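Long-range contacts in VirX1 (Cyanophage Syn10, PDB 6QGM), which is a viral halogenase of the flavin-dependent tryptophan halogenase family that iodinates diverse substrates: residues A73-S78 against T163-D168; M237-S242 against R333-V338; F402-Y407 against S440-L445. All coordinates share one frame; numbering follows the deposited sequence.

Contact 1 (A73-S78 against T163-D168)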
loop_
_atom_site.group_PDB
_atom_site.type_symbol
_atom_site.label_atom_id
_atom_site.label_comp_id
_atom_site.label_asym_id
_atom_site.label_seq_id
_atom_site.Cartn_x
_atom_site.Cartn_y
_atom_site.Cartn_z
ATOM N N ALA B 73 -5.726 -42.686 5.241
ATOM C CA ALA B 73 -5.460 -41.480 4.435
ATOM C C ALA B 73 -5.499 -41.873 2.964
ATOM O O ALA B 73 -5.181 -43.034 2.643
ATOM C CB ALA B 73 -4.138 -40.861 4.809
ATOM N N THR B 74 -5.926 -40.944 2.115
ATOM C CA THR B 74 -5.775 -41.014 0.644
ATOM C C THR B 74 -5.170 -39.695 0.181
ATOM O O THR B 74 -4.999 -38.800 1.039
ATOM C CB THR B 74 -7.100 -41.366 -0.045
ATOM O OG1 THR B 74 -7.978 -40.244 0.052
ATOM C CG2 THR B 74 -7.746 -42.601 0.538
ATOM N N TYR B 75 -4.831 -39.612 -1.107
ATOM C CA TYR B 75 -4.168 -38.442 -1.741
ATOM C C TYR B 75 -5.227 -37.497 -2.302
ATOM O O TYR B 75 -6.344 -37.936 -2.620
ATOM C CB TYR B 75 -3.183 -38.889 -2.829
ATOM C CG TYR B 75 -1.871 -39.416 -2.314
ATOM C CD1 TYR B 75 -0.988 -38.579 -1.647
ATOM C CD2 TYR B 75 -1.490 -40.732 -2.506
ATOM C CE1 TYR B 75 0.236 -39.032 -1.185
ATOM C CE2 TYR B 75 -0.266 -41.196 -2.053
ATOM C CZ TYR B 75 0.595 -40.346 -1.388
ATOM O OH TYR B 75 1.794 -40.778 -0.920
ATOM N N LYS B 76 -4.844 -36.228 -2.420
ATOM C CA LYS B 76 -5.714 -35.120 -2.887
ATOM C C LYS B 76 -4.902 -34.164 -3.776
ATOM O O LYS B 76 -3.942 -33.547 -3.267
ATOM C CB LYS B 76 -6.272 -34.391 -1.672
ATOM C CG LYS B 76 -7.251 -33.277 -1.997
ATOM C CD LYS B 76 -7.321 -32.245 -0.898
ATOM C CE LYS B 76 -8.052 -31.003 -1.327
ATOM N NZ LYS B 76 -7.950 -29.969 -0.279
ATOM N N ASN B 77 -5.305 -34.026 -5.039
ATOM C CA ASN B 77 -4.563 -33.249 -6.065
ATOM C C ASN B 77 -5.319 -31.959 -6.421
ATOM O O ASN B 77 -4.703 -31.089 -7.063
ATOM C CB ASN B 77 -4.304 -34.120 -7.296
ATOM C CG ASN B 77 -3.259 -35.179 -7.034
ATOM O OD1 ASN B 77 -3.524 -36.145 -6.321
ATOM N ND2 ASN B 77 -2.063 -34.989 -7.574
ATOM N N SER B 78 -6.578 -31.822 -6.011
ATOM C CA SER B 78 -7.472 -30.718 -6.421
ATOM C C SER B 78 -8.683 -30.629 -5.487
ATOM O O SER B 78 -9.068 -31.659 -4.900
ATOM C CB SER B 78 -7.910 -30.911 -7.859
ATOM O OG SER B 78 -8.658 -29.789 -8.312
ATOM N N THR B 163 0.799 -32.433 -3.993
ATOM C CA THR B 163 -0.216 -33.419 -3.552
ATOM C C THR B 163 -0.403 -33.258 -2.049
ATOM O O THR B 163 0.598 -33.356 -1.325
ATOM C CB THR B 163 0.166 -34.850 -3.935
ATOM O OG1 THR B 163 0.498 -34.900 -5.326
ATOM C CG2 THR B 163 -0.964 -35.813 -3.683
ATOM N N ALA B 164 -1.641 -32.992 -1.629
ATOM C CA ALA B 164 -2.091 -32.997 -0.218
ATOM C C ALA B 164 -2.859 -34.301 0.048
ATOM O O ALA B 164 -2.689 -35.255 -0.738
ATOM C CB ALA B 164 -2.922 -31.774 0.062
ATOM N N TYR B 165 -3.673 -34.355 1.114
ATOM C CA TYR B 165 -4.157 -35.625 1.727
ATOM C C TYR B 165 -5.597 -35.475 2.223
ATOM O O TYR B 165 -5.981 -34.378 2.644
ATOM C CB TYR B 165 -3.240 -36.022 2.885
ATOM C CG TYR B 165 -1.768 -36.016 2.547
ATOM C CD1 TYR B 165 -1.005 -34.864 2.651
ATOM C CD2 TYR B 165 -1.127 -37.158 2.109
ATOM C CE1 TYR B 165 0.347 -34.841 2.339
ATOM C CE2 TYR B 165 0.221 -37.156 1.783
ATOM C CZ TYR B 165 0.963 -35.999 1.909
ATOM O OH TYR B 165 2.291 -36.010 1.605
ATOM N N HIS B 166 -6.377 -36.548 2.114
ATOM C CA HIS B 166 -7.620 -36.817 2.894
ATOM C C HIS B 166 -7.231 -37.693 4.085
ATOM O O HIS B 166 -6.551 -38.693 3.854
ATOM C CB HIS B 166 -8.684 -37.507 2.027
ATOM C CG HIS B 166 -9.028 -36.758 0.784
ATOM N ND1 HIS B 166 -8.743 -37.242 -0.474
ATOM C CD2 HIS B 166 -9.647 -35.580 0.594
ATOM C CE1 HIS B 166 -9.189 -36.402 -1.380
ATOM N NE2 HIS B 166 -9.758 -35.370 -0.747
ATOM N N ILE B 167 -7.594 -37.313 5.305
ATOM C CA ILE B 167 -7.190 -38.032 6.549
ATOM C C ILE B 167 -8.406 -38.191 7.460
ATOM O O ILE B 167 -9.323 -37.342 7.405
ATOM C CB ILE B 167 -6.038 -37.284 7.252
ATOM C CG1 ILE B 167 -6.508 -35.971 7.874
ATOM C CG2 ILE B 167 -4.864 -37.062 6.290
ATOM C CD1 ILE B 167 -5.427 -35.211 8.600
ATOM N N ASP B 168 -8.410 -39.253 8.260
ATOM C CA ASP B 168 -9.229 -39.370 9.493
ATOM C C ASP B 168 -8.440 -38.630 10.574
ATOM O O ASP B 168 -7.371 -39.136 10.972
ATOM C CB ASP B 168 -9.490 -40.843 9.819
ATOM C CG ASP B 168 -10.171 -41.134 11.149
ATOM O OD1 ASP B 168 -9.985 -40.357 12.105
ATOM O OD2 ASP B 168 -10.862 -42.153 11.233
#
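Lys76 leaves its strand with CG anti to the backbone N (chi1 -177°) and crosses the imidazole of His166 at about a right angle. Its CB lies over one face of that ring, 3.8 Å from the centroid, in a CH-pi contact displaced toward the rim. Lys76 CG follows at 3.5 Å from His166 NE2, and CD is still 4.0 Å from the same nitrogen. The extended chain then carries NZ away to the carbonyl of Thr49 and the hydroxyl of Ser356, which should favour a charged amine. The strands are neighbours in a three-stranded antiparallel sheet, with 164-168 in the middle and 74-76 at one edge. Thr74 and His166 form a hydrogen-bonded pair, as do Lys76 and Ala164; in the latter, Lys76 O takes the Ala164 N-H nearly along its C=O axis at 2.9 Å. His166 ND1 also donates, within its ring plane, to Thr74 OG1 at 3.1 Å, a hydroxyl that also bonds the carbonyl of Pro285, while NE2 bonds Thr271. From the intervening non-hydrogen-bonded pair, Tyr75 and Tyr165 run side by side, CE1 of Tyr75 3.5 Å from CE2 of Tyr165, and each hydroxyl bonds a different carboxylate oxygen of Asp64.

Contact 2 (M237-S242 against R333-V338)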
loop_
_atom_site.group_PDB
_atom_site.type_symbol
_atom_site.label_atom_id
_atom_site.label_comp_id
_atom_site.label_asym_id
_atom_site.label_seq_id
_atom_site.Cartn_x
_atom_site.Cartn_y
_atom_site.Cartn_z
ATOM N N MET B 237 -10.879 -17.341 29.803
ATOM C CA MET B 237 -10.177 -16.046 29.552
ATOM C C MET B 237 -11.168 -15.025 28.975
ATOM O O MET B 237 -10.819 -13.828 28.894
ATOM C CB MET B 237 -8.990 -16.211 28.596
ATOM C CG MET B 237 -7.791 -16.956 29.199
ATOM S SD MET B 237 -6.989 -16.152 30.614
ATOM C CE MET B 237 -6.863 -14.509 29.927
ATOM N N GLY B 238 -12.353 -15.481 28.573
ATOM C CA GLY B 238 -13.475 -14.616 28.169
ATOM C C GLY B 238 -13.250 -13.890 26.858
ATOM O O GLY B 238 -13.842 -12.835 26.690
ATOM N N GLU B 239 -12.459 -14.424 25.936
ATOM C CA GLU B 239 -12.172 -13.714 24.657
ATOM C C GLU B 239 -13.410 -13.766 23.749
ATOM O O GLU B 239 -13.934 -14.864 23.485
ATOM C CB GLU B 239 -10.933 -14.274 23.951
ATOM C CG GLU B 239 -10.338 -13.306 22.936
ATOM C CD GLU B 239 -9.893 -11.965 23.499
ATOM O OE1 GLU B 239 -9.715 -11.864 24.734
ATOM O OE2 GLU B 239 -9.728 -11.017 22.713
ATOM N N ALA B 240 -13.833 -12.590 23.289
ATOM C CA ALA B 240 -14.988 -12.353 22.394
ATOM C C ALA B 240 -14.833 -13.164 21.108
ATOM O O ALA B 240 -13.703 -13.481 20.751
ATOM C CB ALA B 240 -15.080 -10.877 22.085
ATOM N N PHE B 241 -15.941 -13.399 20.411
ATOM C CA PHE B 241 -16.009 -14.126 19.125
ATOM C C PHE B 241 -16.586 -13.211 18.041
ATOM O O PHE B 241 -17.727 -12.799 18.172
ATOM C CB PHE B 241 -16.845 -15.392 19.318
ATOM C CG PHE B 241 -16.933 -16.251 18.090
ATOM C CD1 PHE B 241 -15.871 -17.066 17.715
ATOM C CD2 PHE B 241 -18.069 -16.213 17.289
ATOM C CE1 PHE B 241 -15.943 -17.833 16.569
ATOM C CE2 PHE B 241 -18.135 -16.976 16.134
ATOM C CZ PHE B 241 -17.066 -17.772 15.785
ATOM N N SER B 242 -15.820 -12.918 16.983
ATOM C CA SER B 242 -16.308 -12.218 15.760
ATOM C C SER B 242 -16.834 -13.244 14.763
ATOM O O SER B 242 -16.044 -13.974 14.172
ATOM C CB SER B 242 -15.232 -11.384 15.105
ATOM O OG SER B 242 -14.692 -10.428 15.996
ATOM N N ARG B 333 -12.048 -15.785 17.403
ATOM C CA ARG B 333 -11.831 -14.964 18.612
ATOM C C ARG B 333 -11.092 -13.688 18.175
ATOM O O ARG B 333 -10.358 -13.717 17.153
ATOM C CB ARG B 333 -11.041 -15.757 19.649
ATOM C CG ARG B 333 -11.679 -17.077 20.054
ATOM C CD ARG B 333 -12.932 -16.855 20.874
ATOM N NE ARG B 333 -13.822 -18.006 20.869
ATOM C CZ ARG B 333 -14.970 -18.045 21.523
ATOM N NH1 ARG B 333 -15.347 -17.008 22.252
ATOM N NH2 ARG B 333 -15.736 -19.110 21.454
ATOM N N THR B 334 -11.271 -12.602 18.923
ATOM C CA THR B 334 -10.646 -11.284 18.625
ATOM C C THR B 334 -9.129 -11.385 18.827
ATOM O O THR B 334 -8.417 -10.506 18.339
ATOM C CB THR B 334 -11.330 -10.184 19.453
ATOM O OG1 THR B 334 -11.202 -10.484 20.840
ATOM C CG2 THR B 334 -12.803 -10.066 19.143
ATOM N N ARG B 335 -8.672 -12.419 19.540
ATOM C CA ARG B 335 -7.241 -12.726 19.757
ATOM C C ARG B 335 -7.083 -14.223 19.998
ATOM O O ARG B 335 -7.978 -14.821 20.623
ATOM C CB ARG B 335 -6.699 -11.987 20.976
ATOM C CG ARG B 335 -6.453 -10.505 20.749
ATOM C CD ARG B 335 -5.878 -9.847 21.987
ATOM N NE ARG B 335 -6.785 -10.004 23.108
ATOM C CZ ARG B 335 -6.497 -9.706 24.364
ATOM N NH1 ARG B 335 -5.331 -9.170 24.676
ATOM N NH2 ARG B 335 -7.393 -9.904 25.307
ATOM N N ALA B 336 -5.961 -14.787 19.552
ATOM C CA ALA B 336 -5.600 -16.213 19.710
ATOM C C ALA B 336 -4.792 -16.404 21.000
ATOM O O ALA B 336 -5.042 -17.398 21.728
ATOM C CB ALA B 336 -4.813 -16.645 18.509
ATOM N N TRP B 337 -3.851 -15.486 21.261
ATOM C CA TRP B 337 -2.975 -15.492 22.457
ATOM C C TRP B 337 -3.454 -14.419 23.430
ATOM O O TRP B 337 -3.291 -13.230 23.120
ATOM C CB TRP B 337 -1.527 -15.268 22.033
ATOM C CG TRP B 337 -0.517 -15.749 23.031
ATOM C CD1 TRP B 337 -0.646 -15.810 24.389
ATOM C CD2 TRP B 337 0.802 -16.226 22.727
ATOM N NE1 TRP B 337 0.502 -16.293 24.952
ATOM C CE2 TRP B 337 1.407 -16.562 23.958
ATOM C CE3 TRP B 337 1.518 -16.409 21.542
ATOM C CZ2 TRP B 337 2.705 -17.069 24.031
ATOM C CZ3 TRP B 337 2.797 -16.914 21.620
ATOM C CH2 TRP B 337 3.390 -17.221 22.847
ATOM N N VAL B 338 -4.059 -14.837 24.541
ATOM C CA VAL B 338 -4.591 -13.936 25.602
ATOM C C VAL B 338 -3.966 -14.373 26.925
ATOM O O VAL B 338 -4.107 -15.568 27.271
ATOM C CB VAL B 338 -6.127 -14.007 25.665
ATOM C CG1 VAL B 338 -6.684 -13.220 26.835
ATOM C CG2 VAL B 338 -6.753 -13.556 24.365
#
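Arg333 lays one face of its guanidinium against CB of Phe241, 3.7 Å above the plane, while the Phe241 ring is turned 58° from that plane. A bend at chi2 (-70°) brings NH1 round to the carbonyl of Glu239, whose O it meets nearly along the C=O axis at 2.8 Å. Behind this overlap Phe241 and Arg333 form an antiparallel non-hydrogen-bonded pair, where strand 241-243 flanks strand 331-333 in a small three-stranded sheet. The pairing is prolonged by Thr334 N, which donates to Ala240 O at 3.2 Å. The chain ahead of the strand is fastened by the carboxylate of Glu239. Arg335 approaches it side-on, NE bonding Glu239 OE2 and NH2 bonding Glu239 OE1, each at 3.1 Å, although the donors come in from above the carboxylate plane. Glu239 OE2 takes a second bond from the hydroxyl of Thr334. Val338 covers a face of the Arg335 guanidinium, its CG2 3.4 Å above the plane, and its CG1 touches Met237 CE. With a guanidinium and a hydroxyl turned toward it at this partly exposed site, the carboxylate of Glu239 is probably ionised, its charge balanced by Arg335.

Contact 3 (F402-Y407 against S440-L445); sequences FVAMHY and STWQDL
The carbonyl oxygen of Phe402 is gripped twice: by ND1 of His406 at 2.8 Å, from above the carbonyl plane, and by a weak bond from the backbone N of Met405. The first bond helps fix the His406 ring, whose CE1 sits over the centre of the Phe402 ring and whose NE2 bonds Glu355. Across to the helix of 441-445 the contact is apolar and led by Met405. Its chain, extended beyond CG, runs tip to tip with Trp442 over one face of the indole. CG makes a CH-pi contact 3.7 Å from the centroid of the six-membered ring. SD follows in a Met-aromatic contact, 4.8 Å from the same centroid. The methyl CE lies over the middle of the indole and reaches Thr441 OG1 at 3.4 Å. Leu445 CD2 reaches SD from the next turn, 4.0 Å away. Ala404 CB meets the same indole at its edge, 3.8 Å from CZ2, and the indole NE1 is tied to Asp401. Long side chains thus bridge helix segments whose axes stay 11.8 Å apart and are inclined at 55°. Tyr427 stacks on Trp442, Ile462 of helix 462-468 touches both Met405 and Leu445, and His406 meets Phe81 of strand 78-82.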
loop_
_atom_site.group_PDB
_atom_site.type_symbol
_atom_site.label_atom_id
_atom_site.label_comp_id
_atom_site.label_asym_id
_atom_site.label_seq_id
_atom_site.Cartn_x
_atom_site.Cartn_y
_atom_site.Cartn_z
ATOM N N PHE B 402 -11.693 -15.124 0.658
ATOM C CA PHE B 402 -11.482 -16.026 -0.503
ATOM C C PHE B 402 -12.674 -16.981 -0.617
ATOM O O PHE B 402 -13.239 -17.146 -1.720
ATOM C CB PHE B 402 -10.147 -16.764 -0.376
ATOM C CG PHE B 402 -9.865 -17.729 -1.502
ATOM C CD1 PHE B 402 -10.162 -17.428 -2.825
ATOM C CD2 PHE B 402 -9.265 -18.944 -1.233
ATOM C CE1 PHE B 402 -9.892 -18.342 -3.840
ATOM C CE2 PHE B 402 -9.002 -19.859 -2.243
ATOM C CZ PHE B 402 -9.319 -19.564 -3.542
ATOM N N VAL B 403 -13.074 -17.580 0.505
ATOM C CA VAL B 403 -14.222 -18.534 0.570
ATOM C C VAL B 403 -15.493 -17.770 0.162
ATOM O O VAL B 403 -16.255 -18.312 -0.635
ATOM C CB VAL B 403 -14.322 -19.189 1.965
ATOM C CG1 VAL B 403 -15.626 -19.920 2.184
ATOM C CG2 VAL B 403 -13.162 -20.127 2.202
ATOM N N ALA B 404 -15.686 -16.538 0.644
ATOM C CA ALA B 404 -16.861 -15.700 0.313
ATOM C C ALA B 404 -16.945 -15.477 -1.208
ATOM O O ALA B 404 -18.080 -15.436 -1.728
ATOM C CB ALA B 404 -16.812 -14.387 1.063
ATOM N N MET B 405 -15.802 -15.368 -1.902
ATOM C CA MET B 405 -15.758 -15.096 -3.361
ATOM C C MET B 405 -16.366 -16.260 -4.154
ATOM O O MET B 405 -16.916 -15.995 -5.230
ATOM C CB MET B 405 -14.324 -14.838 -3.825
ATOM C CG MET B 405 -13.825 -13.459 -3.467
ATOM S SD MET B 405 -12.253 -13.046 -4.221
ATOM C CE MET B 405 -11.993 -11.394 -3.580
ATOM N N HIS B 406 -16.291 -17.490 -3.638
ATOM C CA HIS B 406 -16.891 -18.709 -4.257
ATOM C C HIS B 406 -18.410 -18.551 -4.402
ATOM O O HIS B 406 -18.972 -19.109 -5.363
ATOM C CB HIS B 406 -16.605 -19.970 -3.429
ATOM C CG HIS B 406 -15.167 -20.360 -3.359
ATOM N ND1 HIS B 406 -14.194 -19.517 -2.876
ATOM C CD2 HIS B 406 -14.542 -21.509 -3.665
ATOM C CE1 HIS B 406 -13.021 -20.124 -2.920
ATOM N NE2 HIS B 406 -13.213 -21.348 -3.397
ATOM N N TYR B 407 -19.041 -17.857 -3.456
ATOM C CA TYR B 407 -20.503 -17.605 -3.422
ATOM C C TYR B 407 -20.815 -16.360 -4.255
ATOM O O TYR B 407 -21.717 -16.397 -5.100
ATOM C CB TYR B 407 -20.990 -17.424 -1.978
ATOM C CG TYR B 407 -20.857 -18.631 -1.084
ATOM C CD1 TYR B 407 -21.770 -19.662 -1.148
ATOM C CD2 TYR B 407 -19.841 -18.725 -0.148
ATOM C CE1 TYR B 407 -21.674 -20.774 -0.328
ATOM C CE2 TYR B 407 -19.718 -19.825 0.679
ATOM C CZ TYR B 407 -20.640 -20.857 0.588
ATOM O OH TYR B 407 -20.545 -21.951 1.405
ATOM N N SER B 440 -8.043 -6.127 1.152
ATOM C CA SER B 440 -8.495 -5.309 -0.008
ATOM C C SER B 440 -8.500 -6.110 -1.327
ATOM O O SER B 440 -8.320 -5.499 -2.396
ATOM C CB SER B 440 -7.666 -4.051 -0.113
ATOM O OG SER B 440 -6.326 -4.366 -0.446
ATOM N N THR B 441 -8.723 -7.426 -1.283
ATOM C CA THR B 441 -8.704 -8.283 -2.500
ATOM C C THR B 441 -9.984 -8.018 -3.308
ATOM O O THR B 441 -9.849 -7.910 -4.538
ATOM C CB THR B 441 -8.393 -9.752 -2.177
ATOM O OG1 THR B 441 -9.511 -10.377 -1.538
ATOM C CG2 THR B 441 -7.130 -9.896 -1.350
ATOM N N TRP B 442 -11.155 -7.858 -2.669
ATOM C CA TRP B 442 -12.406 -7.424 -3.354
ATOM C C TRP B 442 -12.143 -6.150 -4.179
ATOM O O TRP B 442 -12.472 -6.126 -5.379
ATOM C CB TRP B 442 -13.548 -7.180 -2.360
ATOM C CG TRP B 442 -13.995 -8.385 -1.584
ATOM C CD1 TRP B 442 -13.627 -8.738 -0.313
ATOM C CD2 TRP B 442 -14.917 -9.400 -2.034
ATOM N NE1 TRP B 442 -14.233 -9.912 0.043
ATOM C CE2 TRP B 442 -15.041 -10.333 -0.982
ATOM C CE3 TRP B 442 -15.622 -9.619 -3.226
ATOM C CZ2 TRP B 442 -15.855 -11.458 -1.080
ATOM C CZ3 TRP B 442 -16.432 -10.727 -3.321
ATOM C CH2 TRP B 442 -16.541 -11.634 -2.262
ATOM N N GLN B 443 -11.589 -5.118 -3.542
ATOM C CA GLN B 443 -11.286 -3.808 -4.185
ATOM C C GLN B 443 -10.294 -4.018 -5.333
ATOM O O GLN B 443 -10.508 -3.438 -6.410
ATOM C CB GLN B 443 -10.739 -2.832 -3.147
ATOM C CG GLN B 443 -11.794 -2.373 -2.147
ATOM C CD GLN B 443 -11.189 -1.639 -0.974
ATOM O OE1 GLN B 443 -10.254 -0.844 -1.128
ATOM N NE2 GLN B 443 -11.707 -1.908 0.218
ATOM N N ASP B 444 -9.262 -4.831 -5.104
ATOM C CA ASP B 444 -8.095 -4.968 -6.023
ATOM C C ASP B 444 -8.505 -5.794 -7.250
ATOM O O ASP B 444 -8.102 -5.433 -8.395
ATOM C CB ASP B 444 -6.880 -5.546 -5.302
ATOM C CG ASP B 444 -6.314 -4.630 -4.217
ATOM O OD1 ASP B 444 -6.700 -3.426 -4.171
ATOM O OD2 ASP B 444 -5.502 -5.125 -3.400
ATOM N N LEU B 445 -9.302 -6.843 -7.020
ATOM C CA LEU B 445 -9.845 -7.706 -8.096
ATOM C C LEU B 445 -10.765 -6.865 -8.982
ATOM O O LEU B 445 -10.742 -7.070 -10.204
ATOM C CB LEU B 445 -10.599 -8.880 -7.462
ATOM C CG LEU B 445 -11.251 -9.868 -8.419
ATOM C CD1 LEU B 445 -10.192 -10.532 -9.291
ATOM C CD2 LEU B 445 -12.028 -10.902 -7.625
#

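How the contacts relate
From the N terminus the chain first lays down strand 6-10 and the start of a probable Rossmann-type nucleotide-binding fold. Contact 1 then closes a loop of 84 residues by joining strands 74-76 and 164-168. Contact 2 closes the next, spanning 90 residues rich in strand, where strand 241-243 and the turn before it, following helix 231-236, meet the end of strand 331-333 and the approach to strand 337-338. Contact 3 closes the shortest, 32 residues, between two helices. The three follow in series; none nests or crosses. Contacts 1 and 3 come within about 10 Å at their nearest atoms. Helix 382-408 links the last two, touching 333-338 near its start and supplying 402-407 near its end.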